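Local coordinates for endoglucanase FnCel5A (Fervidobacterium nodosum, PDB 3RJY), which probably hydrolyses internal beta-1,4-glucosidic bonds of cellulose as a heat-stable endoglucanase of glycoside hydrolase family 5, at residues Glu107-Pro112 with Glu140-Pro145; Gly23-Asn28 with Arg59-Trp64; Pro255-Glu260 with Ser289-Glu294. All coordinates share one frame; numbering follows the deposited sequence.

Interaction 1: residues Glu107-Pro112 with Glu140-Pro145; sequences ELYQAP and EIFNEP. With GLC (alpha-D-glucopyranose), chain C.
Y109 reaches from helix 106-110 to the loop that follows strand 137-140. Its CG lies anti to the carbonyl carbon (chi1 -73°), which swings the ring toward that loop. From CB outward, the first contacts come at the far half of the ring. Y109 CE2 touches F142 CZ at 3.6 Å. The two rings meet obliquely, with planes 55° apart. CE1 and CZ pass the carbonyl of E144, which lies near the ring plane at its edge. At the tip, Y109 OH donates a hydrogen bond to E144 O (2.6 Å). The hydroxyl sits above the carbonyl plane, 39° out of it. N143 O is also close to Y109 OH, at 2.9 Å.

One residue earlier, L108 forms a CH-pi contact, with CD2 over the centre of the F142 face, 3.6 Å from the centroid. F142 thus meets both L108 and Y109.

The E144 side chain is extended beyond CG and runs to the sugar. Its OE2 takes a weak hydrogen bond from O6 of the glucose and is also hydrogen-bonded to H203 ND1. The Asn-Glu-Pro sequence after the fourth barrel strand is typical of the family 5 active site, where this glutamate is probably the acid/base.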
loop_
_atom_site.group_PDB
_atom_site.type_symbol
_atom_site.label_atom_id
_atom_site.label_comp_id
_atom_site.label_asym_id
_atom_site.label_seq_id
_atom_site.Cartn_x
_atom_site.Cartn_y
_atom_site.Cartn_z
ATOM N N GLU A 107 4.053 -2.846 17.756
ATOM C CA GLU A 107 3.460 -3.535 18.906
ATOM C C GLU A 107 2.351 -4.518 18.499
ATOM O O GLU A 107 2.245 -5.606 19.065
ATOM C CB GLU A 107 2.926 -2.525 19.927
ATOM C CG GLU A 107 3.975 -1.611 20.556
ATOM C CD GLU A 107 4.228 -0.340 19.766
ATOM O OE1 GLU A 107 3.825 -0.232 18.578
ATOM O OE2 GLU A 107 4.844 0.571 20.341
ATOM N N LEU A 108 1.544 -4.130 17.509
ATOM C CA LEU A 108 0.546 -5.024 16.899
ATOM C C LEU A 108 1.125 -6.363 16.398
ATOM O O LEU A 108 0.483 -7.409 16.523
ATOM C CB LEU A 108 -0.189 -4.298 15.755
ATOM C CG LEU A 108 -1.497 -4.891 15.203
ATOM C CD1 LEU A 108 -2.609 -4.946 16.271
ATOM C CD2 LEU A 108 -1.982 -4.138 13.976
ATOM N N TYR A 109 2.332 -6.332 15.829
ATOM C CA TYR A 109 2.974 -7.560 15.329
ATOM C C TYR A 109 3.397 -8.492 16.455
ATOM O O TYR A 109 3.493 -9.709 16.275
ATOM C CB TYR A 109 4.203 -7.230 14.490
ATOM C CG TYR A 109 3.911 -6.659 13.127
ATOM C CD1 TYR A 109 3.495 -7.486 12.073
ATOM C CD2 TYR A 109 4.069 -5.297 12.881
ATOM C CE1 TYR A 109 3.245 -6.962 10.814
ATOM C CE2 TYR A 109 3.828 -4.757 11.620
ATOM C CZ TYR A 109 3.418 -5.592 10.590
ATOM O OH TYR A 109 3.170 -5.047 9.352
ATOM N N GLN A 110 3.647 -7.913 17.619
ATOM C CA GLN A 110 4.148 -8.680 18.736
ATOM C C GLN A 110 3.040 -9.137 19.702
ATOM O O GLN A 110 3.059 -10.286 20.159
ATOM C CB GLN A 110 5.303 -7.932 19.422
ATOM C CG GLN A 110 6.720 -8.507 19.105
ATOM C CD GLN A 110 7.113 -8.528 17.604
ATOM O OE1 GLN A 110 7.596 -7.530 17.054
ATOM N NE2 GLN A 110 6.947 -9.692 16.960
ATOM N N ALA A 111 2.055 -8.266 19.967
ATOM C CA ALA A 111 0.956 -8.617 20.877
ATOM C C ALA A 111 -0.423 -8.117 20.426
ATOM O O ALA A 111 -0.960 -7.180 21.017
ATOM C CB ALA A 111 1.265 -8.135 22.296
ATOM N N PRO A 112 -1.006 -8.767 19.394
ATOM C CA PRO A 112 -2.270 -8.329 18.791
ATOM C C PRO A 112 -3.488 -8.435 19.723
ATOM O O PRO A 112 -4.386 -7.587 19.651
ATOM C CB PRO A 112 -2.419 -9.251 17.575
ATOM C CG PRO A 112 -1.625 -10.458 17.917
ATOM C CD PRO A 112 -0.475 -9.976 18.726
ATOM N N GLU A 140 -7.450 1.947 4.536
ATOM C CA GLU A 140 -6.770 0.653 4.500
ATOM C C GLU A 140 -6.401 0.306 5.937
ATOM O O GLU A 140 -5.555 0.964 6.537
ATOM C CB GLU A 140 -5.526 0.725 3.632
ATOM C CG GLU A 140 -4.785 -0.584 3.508
ATOM C CD GLU A 140 -3.549 -0.463 2.644
ATOM O OE1 GLU A 140 -3.313 0.636 2.112
ATOM O OE2 GLU A 140 -2.807 -1.460 2.502
ATOM N N ILE A 141 -7.065 -0.711 6.487
ATOM C CA ILE A 141 -7.055 -0.956 7.946
ATOM C C ILE A 141 -5.634 -1.124 8.477
ATOM O O ILE A 141 -5.231 -0.438 9.418
ATOM C CB ILE A 141 -7.977 -2.153 8.354
ATOM C CG1 ILE A 141 -9.453 -1.763 8.170
ATOM C CG2 ILE A 141 -7.693 -2.601 9.792
ATOM C CD1 ILE A 141 -10.428 -2.930 8.230
ATOM N N PHE A 142 -4.873 -2.013 7.848
ATOM C CA PHE A 142 -3.498 -2.251 8.267
ATOM C C PHE A 142 -2.624 -2.738 7.140
ATOM O O PHE A 142 -3.074 -3.501 6.292
ATOM C CB PHE A 142 -3.432 -3.271 9.421
ATOM C CG PHE A 142 -2.061 -3.380 10.041
ATOM C CD1 PHE A 142 -1.456 -2.255 10.610
ATOM C CD2 PHE A 142 -1.368 -4.589 10.036
ATOM C CE1 PHE A 142 -0.162 -2.342 11.187
ATOM C CE2 PHE A 142 -0.093 -4.689 10.611
ATOM C CZ PHE A 142 0.510 -3.566 11.185
ATOM N N ASN A 143 -1.363 -2.328 7.181
ATOM C CA ASN A 143 -0.341 -2.772 6.243
ATOM C C ASN A 143 0.354 -4.057 6.673
ATOM O O ASN A 143 0.973 -4.116 7.742
ATOM C CB ASN A 143 0.701 -1.667 6.038
ATOM C CG ASN A 143 1.843 -2.089 5.120
ATOM O OD1 ASN A 143 2.969 -2.360 5.574
ATOM N ND2 ASN A 143 1.576 -2.119 3.832
ATOM N N GLU A 144 0.243 -5.078 5.824
ATOM C CA GLU A 144 1.002 -6.312 5.955
ATOM C C GLU A 144 0.900 -6.951 7.334
ATOM O O GLU A 144 1.869 -6.907 8.114
ATOM C CB GLU A 144 2.466 -6.099 5.570
ATOM C CG GLU A 144 2.680 -5.869 4.079
ATOM C CD GLU A 144 4.151 -5.778 3.695
ATOM O OE1 GLU A 144 5.026 -6.133 4.509
ATOM O OE2 GLU A 144 4.431 -5.331 2.569
ATOM N N PRO A 145 -0.274 -7.537 7.646
ATOM C CA PRO A 145 -0.372 -8.348 8.851
ATOM C C PRO A 145 0.649 -9.471 8.797
ATOM O O PRO A 145 0.905 -10.036 7.719
ATOM C CB PRO A 145 -1.801 -8.906 8.777
ATOM C CG PRO A 145 -2.534 -7.923 7.934
ATOM C CD PRO A 145 -1.560 -7.480 6.918
HETATM C C1 GLC C . 8.529 -8.808 3.975
HETATM C C2 GLC C . 7.367 -9.204 3.045
HETATM C C3 GLC C . 7.234 -8.284 1.840
HETATM C C4 GLC C . 7.216 -6.803 2.215
HETATM C C5 GLC C . 8.236 -6.472 3.298
HETATM C C6 GLC C . 7.647 -5.708 4.508
HETATM O O1 GLC C . 9.462 -9.883 4.154
HETATM O O2 GLC C . 7.496 -10.538 2.621
HETATM O O3 GLC C . 6.016 -8.585 1.217
HETATM O O4 GLC C . 7.566 -6.033 1.085
HETATM O O5 GLC C . 9.127 -7.573 3.566
HETATM O O6 GLC C . 7.336 -4.435 3.952
#

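Interaction 2: residues Gly23-Asn28 with Arg59-Trp64; sequences GINMGN and RIPIRW. With GLC (alpha-D-glucopyranose), chain B.
N25 and R59 lie side by side on neighbouring strands and point the same way. Their link is the tight end of the contact. N25 OD1 accepts from R59 NH1 at 2.9 Å, with an N-H...O angle of 153°. The oxygen sits at the edge of the guanidinium, slightly out of its plane. The amide and guanidinium planes are nearly perpendicular, at 81°. R59 is extended from CG to NE, with CG anti to the backbone N (chi1 173°). Its aliphatic part therefore runs past the amide oxygen, and R59 CD comes within 3.3 Å of N25 OD1. The guanidinium has stronger partners beyond the two segments: NE pairs with E140 and NH1 also with E260. N25 ND2 turns to G259 O. These bonds should hold both flat groups in a fixed rotation.

The backbones close the same region. R59 N donates to I24 O at 2.9 Å, and M26 N donates to R59 O at the same length and almost straight. This is parallel pairing of the first two strands of a TIM barrel, (beta/alpha)8, joined by a beta-alpha-beta crossover through helix 45-53. The M26 side chain starts toward R59 O, bends, and ends against that helix.

Past the strand ends the packing is looser. M26 is the centre of an inverse gamma turn, and the two chains part. P61 CD still touches M26 O at 3.6 Å. A water then links the two chains, donating to M26 O (3.0 Å) and to P61 O (2.9 Å). Farther along, N28 has left R59-W64 altogether. Its side chain faces the sugar site, where N28 OD1 receives a weak hydrogen bond from O3 of a glucose at 3.5 Å.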
loop_
_atom_site.group_PDB
_atom_site.type_symbol
_atom_site.label_atom_id
_atom_site.label_comp_id
_atom_site.label_asym_id
_atom_site.label_seq_id
_atom_site.Cartn_x
_atom_site.Cartn_y
_atom_site.Cartn_z
ATOM N N GLY A 23 -1.254 3.704 -9.547
ATOM C CA GLY A 23 -0.933 4.646 -8.510
ATOM C C GLY A 23 0.502 4.525 -8.068
ATOM O O GLY A 23 1.295 3.783 -8.671
ATOM N N ILE A 24 0.824 5.275 -7.014
ATOM C CA ILE A 24 2.173 5.307 -6.463
ATOM C C ILE A 24 2.115 5.518 -4.949
ATOM O O ILE A 24 1.194 6.146 -4.447
ATOM C CB ILE A 24 3.059 6.376 -7.188
ATOM C CG1 ILE A 24 4.552 6.118 -6.959
ATOM C CG2 ILE A 24 2.650 7.768 -6.823
ATOM C CD1 ILE A 24 5.449 6.783 -7.987
ATOM N N ASN A 25 3.073 4.926 -4.241
ATOM C CA ASN A 25 3.195 5.063 -2.789
ATOM C C ASN A 25 4.049 6.288 -2.431
ATOM O O ASN A 25 5.108 6.499 -3.016
ATOM C CB ASN A 25 3.849 3.805 -2.209
ATOM C CG ASN A 25 2.866 2.678 -1.975
ATOM O OD1 ASN A 25 2.268 2.571 -0.898
ATOM N ND2 ASN A 25 2.717 1.804 -2.963
ATOM N N MET A 26 3.588 7.080 -1.470
ATOM C CA MET A 26 4.385 8.169 -0.913
ATOM C C MET A 26 5.203 7.587 0.255
ATOM O O MET A 26 4.846 7.734 1.418
ATOM C CB MET A 26 3.456 9.305 -0.473
ATOM C CG MET A 26 4.136 10.528 0.083
ATOM S SD MET A 26 5.160 11.473 -1.076
ATOM C CE MET A 26 3.964 12.096 -2.259
ATOM N N GLY A 27 6.289 6.901 -0.093
ATOM C CA GLY A 27 7.061 6.084 0.851
ATOM C C GLY A 27 8.033 6.922 1.638
ATOM O O GLY A 27 8.349 8.038 1.235
ATOM N N ASN A 28 8.477 6.385 2.780
ATOM C CA ASN A 28 9.507 7.013 3.629
ATOM C C ASN A 28 9.163 8.412 4.164
ATOM O O ASN A 28 10.055 9.207 4.448
ATOM C CB ASN A 28 10.869 6.970 2.920
ATOM C CG ASN A 28 11.265 5.557 2.549
ATOM O OD1 ASN A 28 11.343 4.694 3.405
ATOM N ND2 ASN A 28 11.483 5.308 1.266
ATOM N N ARG A 59 -1.023 6.150 -2.568
ATOM C CA ARG A 59 -1.196 5.438 -1.320
ATOM C C ARG A 59 -0.275 6.097 -0.279
ATOM O O ARG A 59 0.890 6.350 -0.546
ATOM C CB ARG A 59 -0.919 3.937 -1.497
ATOM C CG ARG A 59 -0.916 3.126 -0.199
ATOM C CD ARG A 59 -0.826 1.644 -0.495
ATOM N NE ARG A 59 -0.885 0.811 0.711
ATOM C CZ ARG A 59 0.167 0.236 1.301
ATOM N NH1 ARG A 59 1.393 0.414 0.836
ATOM N NH2 ARG A 59 -0.010 -0.512 2.385
ATOM N N ILE A 60 -0.837 6.419 0.888
ATOM C CA ILE A 60 -0.101 7.150 1.907
ATOM C C ILE A 60 0.042 6.335 3.191
ATOM O O ILE A 60 -0.861 6.344 4.041
ATOM C CB ILE A 60 -0.709 8.562 2.176
ATOM C CG1 ILE A 60 -0.848 9.347 0.856
ATOM C CG2 ILE A 60 0.173 9.341 3.188
ATOM C CD1 ILE A 60 -1.635 10.653 0.950
ATOM N N PRO A 61 1.184 5.620 3.333
ATOM C CA PRO A 61 1.491 4.919 4.583
ATOM C C PRO A 61 1.575 5.918 5.757
ATOM O O PRO A 61 2.239 6.961 5.642
ATOM C CB PRO A 61 2.862 4.291 4.313
ATOM C CG PRO A 61 3.016 4.278 2.784
ATOM C CD PRO A 61 2.252 5.462 2.321
ATOM N N ILE A 62 0.903 5.588 6.865
ATOM C CA ILE A 62 0.889 6.428 8.063
ATOM C C ILE A 62 1.110 5.567 9.321
ATOM O O ILE A 62 0.394 4.587 9.546
ATOM C CB ILE A 62 -0.421 7.256 8.186
ATOM C CG1 ILE A 62 -0.662 8.088 6.912
ATOM C CG2 ILE A 62 -0.341 8.183 9.406
ATOM C CD1 ILE A 62 -2.078 8.686 6.739
ATOM N N ARG A 63 2.140 5.910 10.102
ATOM C CA ARG A 63 2.377 5.257 11.390
ATOM C C ARG A 63 1.607 5.999 12.479
ATOM O O ARG A 63 2.196 6.756 13.263
ATOM C CB ARG A 63 3.877 5.187 11.727
ATOM C CG ARG A 63 4.188 4.308 12.922
ATOM C CD ARG A 63 5.615 4.497 13.450
ATOM N NE ARG A 63 6.631 4.330 12.415
ATOM C CZ ARG A 63 7.608 3.431 12.433
ATOM N NH1 ARG A 63 7.752 2.587 13.458
ATOM N NH2 ARG A 63 8.453 3.388 11.413
ATOM N N TRP A 64 0.289 5.780 12.527
ATOM C CA TRP A 64 -0.555 6.453 13.518
ATOM C C TRP A 64 -0.086 6.116 14.928
ATOM O O TRP A 64 -0.167 6.951 15.844
ATOM C CB TRP A 64 -2.031 6.041 13.376
ATOM C CG TRP A 64 -2.682 6.432 12.065
ATOM C CD1 TRP A 64 -2.895 5.624 10.983
ATOM C CD2 TRP A 64 -3.211 7.711 11.718
ATOM N NE1 TRP A 64 -3.517 6.320 9.987
ATOM C CE2 TRP A 64 -3.723 7.609 10.408
ATOM C CE3 TRP A 64 -3.292 8.943 12.381
ATOM C CZ2 TRP A 64 -4.314 8.695 9.748
ATOM C CZ3 TRP A 64 -3.887 10.018 11.726
ATOM C CH2 TRP A 64 -4.397 9.883 10.430
HETATM C C1 GLC B . 14.065 1.459 3.966
HETATM C C2 GLC B . 14.086 2.959 4.207
HETATM C C3 GLC B . 14.158 3.243 5.699
HETATM C C4 GLC B . 13.288 2.334 6.590
HETATM C C5 GLC B . 13.109 0.891 6.101
HETATM C C6 GLC B . 11.949 0.185 6.827
HETATM O O1 GLC B . 15.300 0.955 4.395
HETATM O O2 GLC B . 15.180 3.581 3.555
HETATM O O3 GLC B . 13.780 4.581 5.851
HETATM O O4 GLC B . 13.918 2.250 7.853
HETATM O O5 GLC B . 13.006 0.835 4.686
HETATM O O6 GLC B . 11.005 -0.457 5.991
HETATM O O HOH W 1 3.529 8.809 3.866
#

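Interaction 3: residues Pro255-Glu260 with Ser289-Glu294; sequences PIFLGE and SLAYWE. With GLC (alpha-D-glucopyranose), chain D.
E260 and W293 are brought side by side by different first torsions. E260 CG is anti to the carbonyl carbon (chi1 -56°), while W293 CG is anti to the backbone N (chi1 -175°). Both side chains then point the same way from the C-terminal ends of the last two strands of the TIM barrel, which a beta-alpha-beta crossover through helix 269-285 connects. In family 5 enzymes the glutamate at the end of the seventh strand is the nucleophile, and E260 probably has that role.

The strands run parallel, with axes 4.5 Å apart. Three backbone bonds join them: S289 N to I256 O, L258 N to S289 O (2.8 Å), and A291 N to L258 O. F257 and S289 share one face of the sheet. F257 CD1 lies near S289 OG, whose hydroxyl is hydrogen-bonded to N17. The edge of the same ring touches A291 CB at 3.7 Å from F257 CE1. L258 and L290 occupy the other face, where their CB atoms are 4.0 Å apart.

Toward the pocket, a carboxylate and an indole replace the backbone pairing. The carboxylate of E260 lies alongside the W293 ring, with planes 28° apart and E260 OE2 3.7 Å from W293 CZ3. OE1 is hydrogen-bonded to Y205 OH, which would help to fix the carboxylate's rotation. O2 of the glucose also lies against OE1, but so close in the model that the bond length is doubtful. The sugar lies over one face of the indole, through its C2, and E294 CG packs on the opposite face. At the ring edge, W293 NE1 donates to the glucose O6 at 2.8 Å.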
loop_
_atom_site.group_PDB
_atom_site.type_symbol
_atom_site.label_atom_id
_atom_site.label_comp_id
_atom_site.label_asym_id
_atom_site.label_seq_id
_atom_site.Cartn_x
_atom_site.Cartn_y
_atom_site.Cartn_z
ATOM N N PRO A 255 -12.572 -7.221 -5.709
ATOM C CA PRO A 255 -11.509 -6.647 -6.531
ATOM C C PRO A 255 -10.160 -6.764 -5.816
ATOM O O PRO A 255 -10.129 -6.936 -4.591
ATOM C CB PRO A 255 -11.923 -5.184 -6.688
ATOM C CG PRO A 255 -13.299 -5.062 -6.038
ATOM C CD PRO A 255 -13.412 -6.181 -5.088
ATOM N N ILE A 256 -9.076 -6.719 -6.596
ATOM C CA ILE A 256 -7.705 -6.799 -6.099
ATOM C C ILE A 256 -6.866 -5.535 -6.400
ATOM O O ILE A 256 -6.880 -4.991 -7.523
ATOM C CB ILE A 256 -6.980 -8.064 -6.644
ATOM C CG1 ILE A 256 -7.659 -9.355 -6.116
ATOM C CG2 ILE A 256 -5.468 -8.018 -6.346
ATOM C CD1 ILE A 256 -7.425 -9.642 -4.599
ATOM N N PHE A 257 -6.128 -5.112 -5.372
ATOM C CA PHE A 257 -5.215 -3.990 -5.406
ATOM C C PHE A 257 -3.820 -4.523 -5.104
ATOM O O PHE A 257 -3.555 -5.048 -4.008
ATOM C CB PHE A 257 -5.657 -2.959 -4.356
ATOM C CG PHE A 257 -4.698 -1.798 -4.140
ATOM C CD1 PHE A 257 -4.058 -1.156 -5.216
ATOM C CD2 PHE A 257 -4.500 -1.294 -2.846
ATOM C CE1 PHE A 257 -3.210 -0.078 -4.996
ATOM C CE2 PHE A 257 -3.653 -0.202 -2.607
ATOM C CZ PHE A 257 -3.008 0.410 -3.681
ATOM N N LEU A 258 -2.931 -4.403 -6.085
ATOM C CA LEU A 258 -1.538 -4.723 -5.869
ATOM C C LEU A 258 -0.951 -3.493 -5.172
ATOM O O LEU A 258 -0.526 -2.538 -5.821
ATOM C CB LEU A 258 -0.826 -5.047 -7.196
ATOM C CG LEU A 258 0.710 -5.117 -7.119
ATOM C CD1 LEU A 258 1.181 -6.174 -6.095
ATOM C CD2 LEU A 258 1.356 -5.349 -8.477
ATOM N N GLY A 259 -0.940 -3.522 -3.842
ATOM C CA GLY A 259 -0.686 -2.311 -3.059
ATOM C C GLY A 259 0.716 -1.758 -3.144
ATOM O O GLY A 259 0.906 -0.552 -3.012
ATOM N N GLU A 260 1.693 -2.650 -3.363
ATOM C CA GLU A 260 3.117 -2.301 -3.472
ATOM C C GLU A 260 3.806 -3.284 -4.388
ATOM O O GLU A 260 3.531 -4.487 -4.337
ATOM C CB GLU A 260 3.851 -2.384 -2.125
ATOM C CG GLU A 260 3.292 -1.554 -0.975
ATOM C CD GLU A 260 4.106 -1.727 0.306
ATOM O OE1 GLU A 260 5.080 -2.510 0.284
ATOM O OE2 GLU A 260 3.770 -1.090 1.331
ATOM N N SER A 289 -5.805 -3.326 -9.888
ATOM C CA SER A 289 -5.258 -1.984 -9.704
ATOM C C SER A 289 -3.888 -2.107 -9.028
ATOM O O SER A 289 -3.550 -3.158 -8.490
ATOM C CB SER A 289 -6.210 -1.098 -8.911
ATOM O OG SER A 289 -6.284 -1.523 -7.570
ATOM N N LEU A 290 -3.085 -1.045 -9.061
ATOM C CA LEU A 290 -1.699 -1.163 -8.582
ATOM C C LEU A 290 -1.086 0.148 -8.133
ATOM O O LEU A 290 -1.540 1.215 -8.518
ATOM C CB LEU A 290 -0.809 -1.844 -9.636
ATOM C CG LEU A 290 -0.749 -1.257 -11.047
ATOM C CD1 LEU A 290 0.245 -0.075 -11.107
ATOM C CD2 LEU A 290 -0.360 -2.333 -12.017
ATOM N N ALA A 291 -0.060 0.050 -7.289
ATOM C CA ALA A 291 0.626 1.219 -6.775
ATOM C C ALA A 291 2.102 0.893 -6.612
ATOM O O ALA A 291 2.479 -0.006 -5.871
ATOM C CB ALA A 291 0.005 1.678 -5.451
ATOM N N TYR A 292 2.930 1.625 -7.334
ATOM C CA TYR A 292 4.363 1.412 -7.323
ATOM C C TYR A 292 4.970 1.874 -5.996
ATOM O O TYR A 292 4.600 2.917 -5.456
ATOM C CB TYR A 292 5.027 2.125 -8.517
ATOM C CG TYR A 292 6.524 1.904 -8.579
ATOM C CD1 TYR A 292 7.062 0.762 -9.194
ATOM C CD2 TYR A 292 7.404 2.823 -7.993
ATOM C CE1 TYR A 292 8.434 0.561 -9.254
ATOM C CE2 TYR A 292 8.781 2.627 -8.037
ATOM C CZ TYR A 292 9.292 1.494 -8.657
ATOM O OH TYR A 292 10.659 1.300 -8.688
ATOM N N TRP A 293 5.866 1.048 -5.463
ATOM C CA TRP A 293 6.705 1.421 -4.328
ATOM C C TRP A 293 8.118 1.805 -4.828
ATOM O O TRP A 293 8.860 0.947 -5.295
ATOM C CB TRP A 293 6.788 0.265 -3.313
ATOM C CG TRP A 293 7.538 0.634 -2.052
ATOM C CD1 TRP A 293 8.885 0.494 -1.821
ATOM C CD2 TRP A 293 6.987 1.215 -0.855
ATOM N NE1 TRP A 293 9.203 0.953 -0.563
ATOM C CE2 TRP A 293 8.059 1.389 0.059
ATOM C CE3 TRP A 293 5.700 1.596 -0.466
ATOM C CZ2 TRP A 293 7.879 1.954 1.338
ATOM C CZ3 TRP A 293 5.512 2.143 0.819
ATOM C CH2 TRP A 293 6.595 2.304 1.704
ATOM N N GLU A 294 8.496 3.081 -4.762
ATOM C CA GLU A 294 7.690 4.200 -4.260
ATOM C C GLU A 294 8.025 5.472 -5.045
ATOM O O GLU A 294 8.766 5.430 -6.039
ATOM C CB GLU A 294 7.879 4.418 -2.735
ATOM C CG GLU A 294 9.241 3.990 -2.153
ATOM C CD GLU A 294 10.398 4.902 -2.539
ATOM O OE1 GLU A 294 11.550 4.420 -2.460
ATOM O OE2 GLU A 294 10.170 6.092 -2.893
HETATM C C1 GLC D . 8.426 -0.584 3.115
HETATM C C2 GLC D . 8.079 -1.350 1.823
HETATM C C3 GLC D . 9.000 -2.536 1.575
HETATM C C4 GLC D . 10.481 -2.177 1.673
HETATM C C5 GLC D . 10.770 -1.241 2.841
HETATM C C6 GLC D . 11.565 0.028 2.450
HETATM O O1 GLC D . 7.309 -0.519 4.014
HETATM O O2 GLC D . 6.740 -1.774 1.835
HETATM O O3 GLC D . 8.753 -2.991 0.273
HETATM O O4 GLC D . 11.230 -3.351 1.906
HETATM O O5 GLC D . 9.630 -1.080 3.709
HETATM O O6 GLC D . 11.443 0.606 1.152
#

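In the fold
All three contacts are buried, and each leads to a glucose in the cleft. Interactions 2 and 3 belong to the barrel wall itself. Strands 22-25 and 289-292 are neighbours there, so the two contacts meet where the barrel closes, with G23 and N25 facing L290 and Y292. Both combine parallel backbone pairing with polar groups at the strand ends. Interaction 1 lies farther from the chain centre. It joins a short helix to a loop by aromatic and apolar contacts and one hydroxyl bond. R59 of interaction 2 links to segments of both other contacts. E144 and E260, from interactions 1 and 3, bring their carboxylates close together across the site.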